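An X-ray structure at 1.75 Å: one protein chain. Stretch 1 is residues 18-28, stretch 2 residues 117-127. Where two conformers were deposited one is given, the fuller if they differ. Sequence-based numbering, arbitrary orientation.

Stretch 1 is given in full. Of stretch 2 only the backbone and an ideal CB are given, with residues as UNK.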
# COMPACT_ATOMS: atom_id res chain seq x y z
N PHE B 18 0.17 3.39 -12.15
CA PHE B 18 -1.18 3.97 -12.22
C PHE B 18 -2.28 2.91 -12.10
O PHE B 18 -3.23 3.08 -11.36
CB PHE B 18 -1.38 4.74 -13.53
CG PHE B 18 -2.82 5.15 -13.77
CD1 PHE B 18 -3.35 6.28 -13.15
CD2 PHE B 18 -3.64 4.39 -14.58
CE1 PHE B 18 -4.68 6.65 -13.36
CE2 PHE B 18 -4.97 4.75 -14.79
CZ PHE B 18 -5.49 5.88 -14.19
N PHE B 19 -2.14 1.82 -12.84
CA PHE B 19 -3.15 0.76 -12.84
C PHE B 19 -3.21 0.01 -11.50
O PHE B 19 -4.28 -0.44 -11.07
CB PHE B 19 -2.95 -0.12 -14.07
CG PHE B 19 -2.99 0.68 -15.36
CD1 PHE B 19 -4.21 1.08 -15.89
CD2 PHE B 19 -1.81 1.09 -15.99
CE1 PHE B 19 -4.26 1.85 -17.04
CE2 PHE B 19 -1.86 1.86 -17.15
CZ PHE B 19 -3.09 2.24 -17.67
N LEU B 20 -2.06 -0.12 -10.84
CA LEU B 20 -2.03 -0.72 -9.51
C LEU B 20 -2.81 0.21 -8.58
O LEU B 20 -3.67 -0.23 -7.84
CB LEU B 20 -0.60 -0.88 -9.00
CG LEU B 20 -0.43 -1.40 -7.56
CD1 LEU B 20 -1.05 -2.77 -7.39
CD2 LEU B 20 1.04 -1.45 -7.20
N LEU B 21 -2.53 1.51 -8.67
CA LEU B 21 -3.21 2.47 -7.80
C LEU B 21 -4.71 2.48 -8.03
O LEU B 21 -5.46 2.53 -7.07
CB LEU B 21 -2.58 3.87 -7.91
CG LEU B 21 -1.14 3.98 -7.36
CD1 LEU B 21 -0.51 5.30 -7.77
CD2 LEU B 21 -1.05 3.78 -5.85
N LYS B 22 -5.15 2.38 -9.30
CA LYS B 22 -6.59 2.33 -9.62
C LYS B 22 -7.20 1.05 -9.06
O LYS B 22 -8.32 1.05 -8.58
CB LYS B 22 -6.85 2.41 -11.14
CG LYS B 22 -6.48 3.73 -11.80
CD LYS B 22 -7.25 4.93 -11.25
CE LYS B 22 -8.75 4.84 -11.50
NZ LYS B 22 -9.45 6.01 -10.88
N GLU B 23 -6.45 -0.04 -9.14
CA GLU B 23 -6.86 -1.34 -8.60
C GLU B 23 -7.10 -1.24 -7.09
O GLU B 23 -8.15 -1.66 -6.58
CB GLU B 23 -5.77 -2.38 -8.94
CG GLU B 23 -5.77 -3.68 -8.14
CD GLU B 23 -7.08 -4.44 -8.23
OE1 GLU B 23 -7.81 -4.27 -9.23
OE2 GLU B 23 -7.36 -5.24 -7.31
N ILE B 24 -6.14 -0.65 -6.37
CA ILE B 24 -6.27 -0.44 -4.93
C ILE B 24 -7.40 0.56 -4.65
O ILE B 24 -8.22 0.32 -3.77
CB ILE B 24 -4.95 0.08 -4.32
CG1 ILE B 24 -3.81 -0.93 -4.54
CG2 ILE B 24 -5.12 0.33 -2.82
CD1 ILE B 24 -2.46 -0.41 -4.07
N GLU B 25 -7.45 1.67 -5.39
CA GLU B 25 -8.50 2.70 -5.18
C GLU B 25 -9.92 2.15 -5.33
O GLU B 25 -10.85 2.60 -4.64
CB GLU B 25 -8.34 3.89 -6.15
CG GLU B 25 -9.39 5.01 -5.94
CD GLU B 25 -9.35 6.12 -6.98
OE1 GLU B 25 -10.10 7.11 -6.80
OE2 GLU B 25 -8.60 6.00 -7.97
N SER B 26 -10.10 1.20 -6.24
CA SER B 26 -11.44 0.62 -6.48
C SER B 26 -12.00 -0.23 -5.34
O SER B 26 -13.21 -0.51 -5.30
CB SER B 26 -11.43 -0.22 -7.77
OG SER B 26 -10.51 -1.28 -7.66
N LYS B 27 -11.14 -0.66 -4.42
CA LYS B 27 -11.59 -1.48 -3.29
C LYS B 27 -11.98 -0.60 -2.08
O LYS B 27 -12.41 -1.11 -1.05
CB LYS B 27 -10.52 -2.53 -2.94
CG LYS B 27 -10.11 -3.34 -4.17
CD LYS B 27 -9.10 -4.45 -3.89
CE LYS B 27 -9.74 -5.72 -3.33
NZ LYS B 27 -10.46 -5.51 -2.06
N SER B 28 -11.85 0.72 -2.23
CA SER B 28 -12.25 1.66 -1.17
C SER B 28 -13.49 2.47 -1.51
O SER B 28 -13.86 2.61 -2.68
CB SER B 28 -11.14 2.65 -0.92
OG SER B 28 -10.94 3.51 -2.02
N UNK B 117 -3.33 -13.25 0.42
CA UNK B 117 -4.08 -13.85 -0.68
C UNK B 117 -4.33 -12.86 -1.81
O UNK B 117 -4.11 -13.17 -3.00
CB UNK B 117 -5.41 -14.40 -0.17
N UNK B 118 -4.83 -11.68 -1.44
CA UNK B 118 -5.11 -10.60 -2.38
C UNK B 118 -3.89 -10.19 -3.20
O UNK B 118 -3.96 -10.11 -4.43
CB UNK B 118 -5.65 -9.38 -1.62
N UNK B 119 -2.78 -9.95 -2.52
CA UNK B 119 -1.53 -9.51 -3.17
C UNK B 119 -0.96 -10.57 -4.05
O UNK B 119 -0.53 -10.29 -5.18
CB UNK B 119 -0.48 -9.11 -2.13
N UNK B 120 -0.95 -11.81 -3.56
CA UNK B 120 -0.43 -12.92 -4.37
C UNK B 120 -1.25 -13.05 -5.65
O UNK B 120 -0.72 -13.32 -6.72
CB UNK B 120 -0.46 -14.23 -3.58
N UNK B 121 -2.56 -12.87 -5.50
CA UNK B 121 -3.48 -12.95 -6.62
C UNK B 121 -3.25 -11.94 -7.72
O UNK B 121 -3.57 -12.21 -8.86
CB UNK B 121 -4.91 -12.79 -6.10
N UNK B 122 -2.71 -10.76 -7.39
CA UNK B 122 -2.43 -9.72 -8.39
C UNK B 122 -0.94 -9.52 -8.70
O UNK B 122 -0.58 -8.61 -9.46
CB UNK B 122 -3.02 -8.39 -7.91
N UNK B 123 -0.08 -10.36 -8.12
CA UNK B 123 1.37 -10.24 -8.35
C UNK B 123 1.74 -10.44 -9.82
O UNK B 123 2.58 -9.72 -10.36
CB UNK B 123 2.12 -11.26 -7.49
N UNK B 124 1.09 -11.40 -10.47
CA UNK B 124 1.33 -11.69 -11.90
C UNK B 124 0.85 -10.62 -12.87
O UNK B 124 1.29 -10.60 -14.01
CB UNK B 124 0.65 -13.01 -12.27
N UNK B 125 -0.03 -9.72 -12.42
CA UNK B 125 -0.57 -8.70 -13.31
C UNK B 125 0.12 -7.35 -13.19
O UNK B 125 0.18 -6.61 -14.16
CB UNK B 125 -2.07 -8.53 -13.04
N UNK B 126 0.65 -7.04 -12.01
CA UNK B 126 1.29 -5.73 -11.81
C UNK B 126 2.80 -5.76 -11.67
O UNK B 126 3.44 -4.70 -11.66
CB UNK B 126 0.70 -5.07 -10.56
N UNK B 127 3.36 -6.96 -11.56
CA UNK B 127 4.81 -7.13 -11.50
C UNK B 127 5.60 -6.36 -10.46
O UNK B 127 6.49 -5.57 -10.82
CB UNK B 127 5.38 -6.76 -12.87

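The two helices run roughly antiparallel, at 152°, with axes 11.1 Å apart at their closest. They draw together toward the end of stretch 2: the CA atoms of position 126 and Leu20 are 6.4 Å apart, while those of position 119 and Ile24 are 10.4 Å apart. At the early end, a residue facing stretch 1 needs a long side chain to touch it.

Position 117 is helical and lies out of reach of stretch 1. Many residues would fit. It is Lys117, extended through chi2 and chi3, with no contact here.

At position 118 CA-to-CB points toward stretch 1, but nothing there lies within 5.5 Å of the ideal CB. A small side chain would leave the gap open. Stretch 1 offers the carboxylate of Glu23 and the aliphatic chain of Lys27, so a long side chain with a donor at its tip would suit: Tyr, Lys or Arg. The positive charge of Lys27 lies close by and weighs somewhat against a second cation. The residue is Tyr118, with chi1 t. Its ring spans the gap, and Tyr118 OH donates a hydrogen bond to Glu23 OE2 at 2.7 Å. Glu23 OE2 sits at the ring edge, near the ring plane. Tyr118 OH also lies 3.4 Å from Lys27 CD. Lys27 NZ is 5.1 Å from the ring centroid, at most a weak cation-pi attraction, and is hydrogen-bonded elsewhere in the structure.

Position 119 is out of reach, and the visible atoms set little preference beyond helix. It is Met119, present as selenomethionine; Met119 CE is 7.5 Å from Ile24 CD1.

Position 120 is also remote, so most helix-compatible residues would do. It is Asn120, whose backbone O accepts a hydrogen bond from the side chain at 123.

At position 121 an ideal CB would be crowded by the backbone O of 117, at 3.2 Å. This favours a residue without CB, and the residue is Gly121.

Position 122 points toward stretch 1. Its ideal CB is 5.4 Å from Glu23 OE2, and Leu20 CD1 offers an apolar surface nearby. Leu, Ile or Met would suit; a longer polar chain might seek the carboxylate. It is Ile122, whose CD1 lies 4.1 Å from Leu20 CD1 and 4.3 Å from Glu23 CG.

Positions 123, 124 and 125 make no contact with stretch 1, which places no demand on them. Small or polar helix-compatible residues, among many others, would fit. They are Ser123, Ala124 and Asp125. Ser123 OG bonds back to Asn120 O at 2.7 Å.

Position 126 points toward stretch 1, with its ideal CB 4.3 Å from Leu20 CD1. The backbone of Phe19 and Leu20 and the CB of Glu23 lie farther on. A large apolar side chain suits: Phe, Leu, Met or Trp. It is Phe126, with chi1 m. Leu20 CD1 lies over one ring face. Phe126 CE1 is 3.6 Å from Phe19 C and from Leu20 N, and Phe126 CZ is 3.8 Å from Glu23 CB.

Position 127 leaves the helix with phi 54°. Positive phi favours glycine, though Asn or Asp can adopt it. It is Gly127.

Stretch 2 (117-127) KYMNGISADFG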
# COMPACT_ATOMS: atom_id res chain seq x y z
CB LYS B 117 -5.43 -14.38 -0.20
CG LYS B 117 -5.36 -15.52 0.80
CD LYS B 117 -6.76 -15.85 1.29
CE LYS B 117 -6.76 -16.96 2.33
NZ LYS B 117 -6.22 -18.22 1.77
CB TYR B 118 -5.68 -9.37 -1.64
CG TYR B 118 -5.75 -8.16 -2.54
CD1 TYR B 118 -6.63 -8.13 -3.62
CD2 TYR B 118 -4.93 -7.06 -2.33
CE1 TYR B 118 -6.69 -7.04 -4.47
CE2 TYR B 118 -4.99 -5.96 -3.17
CZ TYR B 118 -5.87 -5.96 -4.24
OH TYR B 118 -5.94 -4.88 -5.09
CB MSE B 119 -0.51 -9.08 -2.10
CG MSE B 119 -0.99 -7.82 -1.38
SE MSE B 119 0.03 -7.51 0.27
CE MSE B 119 1.03 -5.97 -0.42
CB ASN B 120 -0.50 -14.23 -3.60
CG ASN B 120 0.13 -15.38 -4.35
OD1 ASN B 120 1.31 -15.33 -4.70
ND2 ASN B 120 -0.64 -16.42 -4.58
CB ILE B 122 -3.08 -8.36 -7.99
CG1 ILE B 122 -2.40 -7.71 -6.77
CG2 ILE B 122 -4.57 -8.54 -7.74
CD1 ILE B 122 -2.91 -6.33 -6.44
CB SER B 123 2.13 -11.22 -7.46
OG SER B 123 1.67 -12.54 -7.64
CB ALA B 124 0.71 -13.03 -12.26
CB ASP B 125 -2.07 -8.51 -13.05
CG ASP B 125 -2.81 -9.82 -12.96
OD1 ASP B 125 -2.54 -10.56 -11.98
OD2 ASP B 125 -3.67 -10.09 -13.82
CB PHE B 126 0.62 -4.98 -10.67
CG PHE B 126 -0.84 -4.74 -10.91
CD1 PHE B 126 -1.26 -3.69 -11.72
CD2 PHE B 126 -1.80 -5.58 -10.36
CE1 PHE B 126 -2.61 -3.48 -11.96
CE2 PHE B 126 -3.15 -5.37 -10.60
CZ PHE B 126 -3.55 -4.32 -11.39
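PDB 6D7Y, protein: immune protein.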